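Glycosyl transferase (Staphylococcus aureus, PDB 5TZJ) belongs to the family 2 glycosyl transferases and, in this model, holds uridine-diphosphate-N-acetylglucosamine in a pocket. Local coordinates at residues R75-F89 with K155-F169. Residues are numbered along the deposited sequence; the frame is centred on the assembly and turned at random.
Sequences RNVALKQAEGEFVLF and KIYRTALLKDNDIYF. With UD1 (uridine-diphosphate-N-acetylglucosamine), chain C.
Asn76 uses its whole amide to grip the backbone of Phe169, pinning helix 72-81 in the GT-A fold of this family 2 glycosyl transferase to the chain that follows helix 159-164. OD1 of Asn76 takes the Phe169 N-H on a lone pair at 2.9 Å, while Asn76 ND2 gives to Phe169 O at 2.7 Å, nearly straight, in the plane of the Asn76 amide and in the carbonyl plane of Phe169. The same OD1 lies at the edge of the Tyr168 ring, whose plane stands 86° from the amide. Over one face of that ring comes Lys80 NZ, a cation-pi contact 4.0 Å from the centroid.

Next to Asn76 in the helix, the extended Arg75 chain lays CD over a face of Phe169, 3.9 Å from its centroid, and carries the guanidinium on to UD1, where NH2 donates to O4'. Asp91 and Glu177 make salt bridges with that guanidinium, which probably fixes its direction. Phe169 in turn points its edge at the face of Phe89, planes 88° apart, and Tyr157 meets the edge of Phe89 to complete an aromatic cluster.

Farther along, strands 86-89 and 156-158 run antiparallel, with Val87 and Tyr157 as the hydrogen-bonded pair. On the face shared by Phe86 and Arg158, the arginine's CG is anti to its N (chi1 -175°) and a bend at chi3 turns a face of the guanidinium to Phe86 CZ; NE is held by Asp114. On the face that carries Val87 and Tyr157, Leu162 CD1 packs against Val87 CG2 and Leu79 CD2. Lys163 reaches the end of helix 72-81, its NZ 2.8 Å from Leu79 O and more weakly bonded to Ala82 O.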
loop_
_atom_site.group_PDB
_atom_site.type_symbol
_atom_site.label_atom_id
_atom_site.label_comp_id
_atom_site.label_asym_id
_atom_site.label_seq_id
_atom_site.Cartn_x
_atom_site.Cartn_y
_atom_site.Cartn_z
ATOM N N ARG A 75 -0.366 2.657 14.788
ATOM C CA ARG A 75 0.465 3.637 14.094
ATOM C C ARG A 75 -0.114 5.041 14.251
ATOM O O ARG A 75 0.645 6.017 14.412
ATOM C CB ARG A 75 0.682 3.301 12.603
ATOM C CG ARG A 75 1.410 1.967 12.271
ATOM C CD ARG A 75 1.376 1.724 10.722
ATOM N NE ARG A 75 2.122 0.537 10.290
ATOM C CZ ARG A 75 1.682 -0.297 9.353
ATOM N NH1 ARG A 75 0.504 -0.051 8.795
ATOM N NH2 ARG A 75 2.401 -1.356 8.975
ATOM N N ASN A 76 -1.447 5.151 14.248
ATOM C CA ASN A 76 -2.122 6.437 14.501
ATOM C C ASN A 76 -1.788 6.993 15.883
ATOM O O ASN A 76 -1.513 8.191 16.029
ATOM C CB ASN A 76 -3.635 6.261 14.381
ATOM C CG ASN A 76 -4.077 6.035 12.937
ATOM O OD1 ASN A 76 -3.325 6.347 12.010
ATOM N ND2 ASN A 76 -5.302 5.555 12.742
ATOM N N VAL A 77 -1.831 6.146 16.916
ATOM C CA VAL A 77 -1.454 6.595 18.260
ATOM C C VAL A 77 -0.021 7.083 18.262
ATOM O O VAL A 77 0.295 8.150 18.821
ATOM C CB VAL A 77 -1.656 5.447 19.270
ATOM C CG1 VAL A 77 -1.154 5.849 20.683
ATOM C CG2 VAL A 77 -3.102 4.952 19.232
ATOM N N ALA A 78 0.867 6.336 17.584
ATOM C CA ALA A 78 2.270 6.729 17.520
ATOM C C ALA A 78 2.441 8.023 16.740
ATOM O O ALA A 78 3.283 8.862 17.096
ATOM C CB ALA A 78 3.110 5.630 16.857
ATOM N N LEU A 79 1.710 8.168 15.626
ATOM C CA LEU A 79 1.881 9.363 14.802
ATOM C C LEU A 79 1.540 10.626 15.594
ATOM O O LEU A 79 2.260 11.639 15.513
ATOM C CB LEU A 79 1.029 9.236 13.530
ATOM C CG LEU A 79 1.150 10.342 12.470
ATOM C CD1 LEU A 79 2.610 10.604 12.107
ATOM C CD2 LEU A 79 0.293 9.972 11.213
ATOM N N LYS A 80 0.496 10.556 16.430
ATOM C CA LYS A 80 0.147 11.695 17.278
ATOM C C LYS A 80 1.255 12.023 18.281
ATOM O O LYS A 80 1.539 13.201 18.520
ATOM C CB LYS A 80 -1.178 11.428 17.990
ATOM C CG LYS A 80 -2.390 11.815 17.142
ATOM C CD LYS A 80 -3.479 10.742 17.140
ATOM C CE LYS A 80 -4.598 11.086 16.137
ATOM N NZ LYS A 80 -5.336 9.891 15.598
ATOM N N GLN A 81 1.896 11.001 18.875
ATOM C CA GLN A 81 2.981 11.221 19.840
ATOM C C GLN A 81 4.255 11.707 19.178
ATOM O O GLN A 81 5.099 12.312 19.841
ATOM C CB GLN A 81 3.302 9.932 20.612
ATOM C CG GLN A 81 2.173 9.400 21.511
ATOM C CD GLN A 81 2.376 7.941 21.959
ATOM O OE1 GLN A 81 3.267 7.249 21.477
ATOM N NE2 GLN A 81 1.528 7.479 22.884
ATOM N N ALA A 82 4.405 11.451 17.885
ATOM C CA ALA A 82 5.658 11.680 17.180
ATOM C C ALA A 82 6.021 13.158 17.126
ATOM O O ALA A 82 5.198 14.006 16.762
ATOM C CB ALA A 82 5.538 11.112 15.766
ATOM N N GLU A 83 7.286 13.449 17.435
ATOM C CA GLU A 83 7.824 14.795 17.396
ATOM C C GLU A 83 8.870 15.009 16.306
ATOM O O GLU A 83 9.335 16.140 16.143
ATOM C CB GLU A 83 8.423 15.145 18.763
ATOM C CG GLU A 83 7.376 15.453 19.814
ATOM C CD GLU A 83 7.986 15.884 21.147
ATOM O OE1 GLU A 83 8.405 14.992 21.925
ATOM O OE2 GLU A 83 8.053 17.113 21.401
ATOM N N GLY A 84 9.263 13.969 15.559
ATOM C CA GLY A 84 10.277 14.153 14.533
ATOM C C GLY A 84 9.768 14.960 13.351
ATOM O O GLY A 84 8.569 15.021 13.085
ATOM N N GLU A 85 10.701 15.622 12.636
ATOM C CA GLU A 85 10.292 16.385 11.451
ATOM C C GLU A 85 9.728 15.462 10.361
ATOM O O GLU A 85 8.851 15.873 9.589
ATOM C CB GLU A 85 11.457 17.213 10.910
ATOM C CG GLU A 85 11.029 18.290 9.901
ATOM C CD GLU A 85 12.162 19.217 9.455
ATOM O OE1 GLU A 85 13.314 18.748 9.292
ATOM O OE2 GLU A 85 11.888 20.425 9.266
ATOM N N PHE A 86 10.204 14.217 10.323
ATOM C CA PHE A 86 9.793 13.174 9.400
ATOM C C PHE A 86 9.442 11.920 10.182
ATOM O O PHE A 86 10.012 11.685 11.251
ATOM C CB PHE A 86 10.938 12.885 8.433
ATOM C CG PHE A 86 11.140 13.977 7.425
ATOM C CD1 PHE A 86 11.981 15.041 7.689
ATOM C CD2 PHE A 86 10.448 13.952 6.233
ATOM C CE1 PHE A 86 12.131 16.053 6.771
ATOM C CE2 PHE A 86 10.594 14.956 5.314
ATOM C CZ PHE A 86 11.438 16.006 5.583
ATOM N N VAL A 87 8.538 11.088 9.638
ATOM C CA VAL A 87 8.318 9.775 10.222
ATOM C C VAL A 87 8.766 8.675 9.270
ATOM O O VAL A 87 8.701 8.792 8.033
ATOM C CB VAL A 87 6.862 9.530 10.668
ATOM C CG1 VAL A 87 6.446 10.559 11.741
ATOM C CG2 VAL A 87 5.902 9.549 9.503
ATOM N N LEU A 88 9.213 7.574 9.876
ATOM C CA LEU A 88 9.491 6.329 9.168
ATOM C C LEU A 88 8.740 5.220 9.877
ATOM O O LEU A 88 8.926 5.027 11.082
ATOM C CB LEU A 88 10.981 6.006 9.155
ATOM C CG LEU A 88 11.369 4.604 8.677
ATOM C CD1 LEU A 88 10.973 4.339 7.216
ATOM C CD2 LEU A 88 12.914 4.431 8.888
ATOM N N PHE A 89 7.903 4.501 9.139
ATOM C CA PHE A 89 7.184 3.357 9.677
ATOM C C PHE A 89 7.974 2.078 9.411
ATOM O O PHE A 89 8.306 1.768 8.265
ATOM C CB PHE A 89 5.786 3.238 9.058
ATOM C CG PHE A 89 4.905 4.422 9.318
ATOM C CD1 PHE A 89 4.150 4.513 10.522
ATOM C CD2 PHE A 89 4.868 5.471 8.426
ATOM C CE1 PHE A 89 3.340 5.620 10.762
ATOM C CE2 PHE A 89 4.051 6.579 8.656
ATOM C CZ PHE A 89 3.289 6.654 9.829
ATOM N N LYS A 155 8.073 3.833 4.323
ATOM C CA LYS A 155 8.648 4.976 3.635
ATOM C C LYS A 155 8.816 6.087 4.664
ATOM O O LYS A 155 8.350 5.989 5.808
ATOM C CB LYS A 155 7.750 5.450 2.481
ATOM C CG LYS A 155 7.332 4.309 1.498
ATOM C CD LYS A 155 6.164 4.744 0.597
ATOM C CE LYS A 155 5.962 3.755 -0.594
ATOM N NZ LYS A 155 5.647 2.398 -0.105
ATOM N N ILE A 156 9.468 7.161 4.239
ATOM C CA ILE A 156 9.655 8.337 5.064
ATOM C C ILE A 156 8.680 9.411 4.608
ATOM O O ILE A 156 8.611 9.747 3.400
ATOM C CB ILE A 156 11.116 8.817 4.989
ATOM C CG1 ILE A 156 12.016 7.719 5.570
ATOM C CG2 ILE A 156 11.326 10.157 5.743
ATOM C CD1 ILE A 156 13.504 8.092 5.562
ATOM N N TYR A 157 7.941 9.977 5.579
ATOM C CA TYR A 157 6.929 10.993 5.301
ATOM C C TYR A 157 7.185 12.222 6.154
ATOM O O TYR A 157 7.488 12.099 7.344
ATOM C CB TYR A 157 5.545 10.521 5.599
ATOM C CG TYR A 157 5.140 9.197 4.986
ATOM C CD1 TYR A 157 4.227 9.178 3.930
ATOM C CD2 TYR A 157 5.634 7.973 5.462
ATOM C CE1 TYR A 157 3.816 7.992 3.367
ATOM C CE2 TYR A 157 5.218 6.757 4.890
ATOM C CZ TYR A 157 4.294 6.784 3.856
ATOM O OH TYR A 157 3.837 5.626 3.261
ATOM N N ARG A 158 7.025 13.413 5.561
ATOM C CA ARG A 158 7.148 14.624 6.360
ATOM C C ARG A 158 5.992 14.665 7.347
ATOM O O ARG A 158 4.834 14.496 6.951
ATOM C CB ARG A 158 7.136 15.873 5.487
ATOM C CG ARG A 158 7.379 17.184 6.285
ATOM C CD ARG A 158 7.262 18.376 5.338
ATOM N NE ARG A 158 8.298 18.329 4.308
ATOM C CZ ARG A 158 9.534 18.826 4.471
ATOM N NH1 ARG A 158 9.878 19.392 5.626
ATOM N NH2 ARG A 158 10.429 18.746 3.484
ATOM N N THR A 159 6.305 14.881 8.634
ATOM C CA THR A 159 5.268 14.773 9.658
ATOM C C THR A 159 4.155 15.804 9.439
ATOM O O THR A 159 2.964 15.479 9.553
ATOM C CB THR A 159 5.905 14.904 11.053
ATOM O OG1 THR A 159 6.954 13.928 11.180
ATOM C CG2 THR A 159 4.858 14.698 12.174
ATOM N N ALA A 160 4.516 17.040 9.081
ATOM C CA ALA A 160 3.499 18.055 8.799
ATOM C C ALA A 160 2.654 17.713 7.573
ATOM O O ALA A 160 1.497 18.157 7.478
ATOM C CB ALA A 160 4.150 19.425 8.610
ATOM N N LEU A 161 3.200 16.963 6.607
ATOM C CA LEU A 161 2.357 16.584 5.472
ATOM C C LEU A 161 1.203 15.730 5.942
ATOM O O LEU A 161 0.056 15.926 5.523
ATOM C CB LEU A 161 3.155 15.836 4.405
ATOM C CG LEU A 161 2.273 15.171 3.341
ATOM C CD1 LEU A 161 1.867 16.173 2.242
ATOM C CD2 LEU A 161 3.010 14.004 2.770
ATOM N N LEU A 162 1.490 14.788 6.831
ATOM C CA LEU A 162 0.459 13.913 7.369
ATOM C C LEU A 162 -0.500 14.686 8.260
ATOM O O LEU A 162 -1.725 14.590 8.112
ATOM C CB LEU A 162 1.125 12.753 8.134
ATOM C CG LEU A 162 2.068 11.863 7.275
ATOM C CD1 LEU A 162 2.675 10.698 8.114
ATOM C CD2 LEU A 162 1.336 11.298 5.995
ATOM N N LYS A 163 0.035 15.484 9.167
ATOM C CA LYS A 163 -0.837 16.066 10.181
ATOM C C LYS A 163 -1.625 17.252 9.634
ATOM O O LYS A 163 -2.815 17.383 9.939
ATOM C CB LYS A 163 -0.024 16.451 11.427
ATOM C CG LYS A 163 0.483 15.218 12.165
ATOM C CD LYS A 163 1.145 15.553 13.519
ATOM C CE LYS A 163 1.520 14.257 14.232
ATOM N NZ LYS A 163 2.411 14.449 15.418
ATOM N N ASP A 164 -1.006 18.092 8.781
ATOM C CA ASP A 164 -1.715 19.259 8.249
ATOM C C ASP A 164 -2.881 18.846 7.377
ATOM O O ASP A 164 -3.859 19.586 7.280
ATOM C CB ASP A 164 -0.784 20.163 7.443
ATOM C CG ASP A 164 0.302 20.787 8.295
ATOM O OD1 ASP A 164 0.222 20.679 9.542
ATOM O OD2 ASP A 164 1.230 21.398 7.719
ATOM N N ASN A 165 -2.796 17.680 6.737
ATOM C CA ASN A 165 -3.851 17.186 5.852
ATOM C C ASN A 165 -4.676 16.083 6.475
ATOM O O ASN A 165 -5.446 15.428 5.764
ATOM C CB ASN A 165 -3.250 16.693 4.544
ATOM C CG ASN A 165 -2.579 17.798 3.805
ATOM O OD1 ASN A 165 -3.256 18.687 3.275
ATOM N ND2 ASN A 165 -1.240 17.826 3.854
ATOM N N ASP A 166 -4.512 15.841 7.777
ATOM C CA ASP A 166 -5.322 14.861 8.504
ATOM C C ASP A 166 -5.238 13.470 7.864
ATOM O O ASP A 166 -6.254 12.844 7.553
ATOM C CB ASP A 166 -6.773 15.333 8.586
ATOM C CG ASP A 166 -7.584 14.547 9.590
ATOM O OD1 ASP A 166 -7.126 14.409 10.746
ATOM O OD2 ASP A 166 -8.676 14.065 9.220
ATOM N N ILE A 167 -4.013 12.983 7.662
ATOM C CA ILE A 167 -3.788 11.699 6.991
ATOM C C ILE A 167 -3.493 10.672 8.073
ATOM O O ILE A 167 -2.485 10.771 8.776
ATOM C CB ILE A 167 -2.662 11.777 5.955
ATOM C CG1 ILE A 167 -3.032 12.806 4.890
ATOM C CG2 ILE A 167 -2.425 10.406 5.287
ATOM C CD1 ILE A 167 -1.887 13.012 3.807
ATOM N N TYR A 168 -4.395 9.706 8.228
ATOM C CA TYR A 168 -4.265 8.653 9.226
ATOM C C TYR A 168 -4.548 7.325 8.554
ATOM O O TYR A 168 -5.014 7.272 7.421
ATOM C CB TYR A 168 -5.202 8.890 10.426
ATOM C CG TYR A 168 -4.607 9.974 11.281
ATOM C CD1 TYR A 168 -3.527 9.694 12.124
ATOM C CD2 TYR A 168 -5.035 11.293 11.176
ATOM C CE1 TYR A 168 -2.917 10.698 12.889
ATOM C CE2 TYR A 168 -4.430 12.318 11.936
ATOM C CZ TYR A 168 -3.374 12.010 12.788
ATOM O OH TYR A 168 -2.758 12.995 13.536
ATOM N N PHE A 169 -4.242 6.255 9.255
ATOM C CA PHE A 169 -4.590 4.898 8.852
ATOM C C PHE A 169 -6.032 4.586 9.241
ATOM O O PHE A 169 -6.461 4.922 10.353
ATOM C CB PHE A 169 -3.650 3.881 9.538
ATOM C CG PHE A 169 -2.208 4.000 9.088
ATOM C CD1 PHE A 169 -1.793 3.420 7.890
ATOM C CD2 PHE A 169 -1.294 4.719 9.828
ATOM C CE1 PHE A 169 -0.499 3.513 7.460
ATOM C CE2 PHE A 169 0.018 4.834 9.382
ATOM C CZ PHE A 169 0.416 4.219 8.177
HETATM C "C1'" UD1 C . 2.434 -5.927 5.202
HETATM C "C2'" UD1 C . 2.912 -4.482 5.131
HETATM C "C3'" UD1 C . 2.517 -3.840 6.419
HETATM C "C4'" UD1 C . 1.037 -3.682 6.372
HETATM C "C5'" UD1 C . 0.422 -5.077 6.497
HETATM C "C6'" UD1 C . -1.075 -5.006 6.422
HETATM C "C7'" UD1 C . 4.858 -4.368 3.549
HETATM C "C8'" UD1 C . 3.870 -4.408 2.397
HETATM N "N2'" UD1 C . 4.383 -4.423 4.909
HETATM O "O1'" UD1 C . 3.159 -6.525 6.212
HETATM O "O3'" UD1 C . 3.220 -2.587 6.655
HETATM O "O4'" UD1 C . 0.608 -2.833 7.418
HETATM O "O5'" UD1 C . 0.935 -5.963 5.415
HETATM O "O6'" UD1 C . -1.457 -4.131 5.389
HETATM O "O7'" UD1 C . 6.019 -4.316 3.355
HETATM N N1 UD1 C . 0.375 -5.380 14.130
HETATM C C2 UD1 C . -0.362 -4.598 15.163
HETATM N N3 UD1 C . -1.699 -5.056 15.656
HETATM C C4 UD1 C . -2.271 -6.276 15.094
HETATM C C5 UD1 C . -1.539 -7.045 14.036
HETATM C C6 UD1 C . -0.214 -6.580 13.560
HETATM O O2 UD1 C . 0.118 -3.621 15.598
HETATM O O4 UD1 C . -3.331 -6.641 15.485
HETATM C C1B UD1 C . 1.631 -4.871 13.644
HETATM C C2B UD1 C . 2.810 -5.984 13.508
HETATM O "O2'" UD1 C . 3.437 -6.185 14.836
HETATM C C3B UD1 C . 3.620 -5.486 12.575
HETATM C C4B UD1 C . 2.724 -4.650 11.638
HETATM O O4B UD1 C . 1.414 -4.415 12.412
HETATM O O3B UD1 C . 4.608 -4.511 13.161
HETATM C C5B UD1 C . 2.382 -5.289 10.410
HETATM O O5B UD1 C . 1.718 -6.495 10.674
HETATM P PA UD1 C . 2.310 -7.836 9.916
HETATM O O1A UD1 C . 1.707 -9.080 10.518
HETATM O O2A UD1 C . 3.825 -7.849 9.999
HETATM O O3A UD1 C . 1.845 -7.617 8.330
HETATM P PB UD1 C . 2.714 -7.933 6.958
HETATM O O1B UD1 C . 3.976 -8.732 7.200
HETATM O O2B UD1 C . 1.715 -8.785 6.191
HETATM O O HOH W 1 7.124 18.077 9.604
#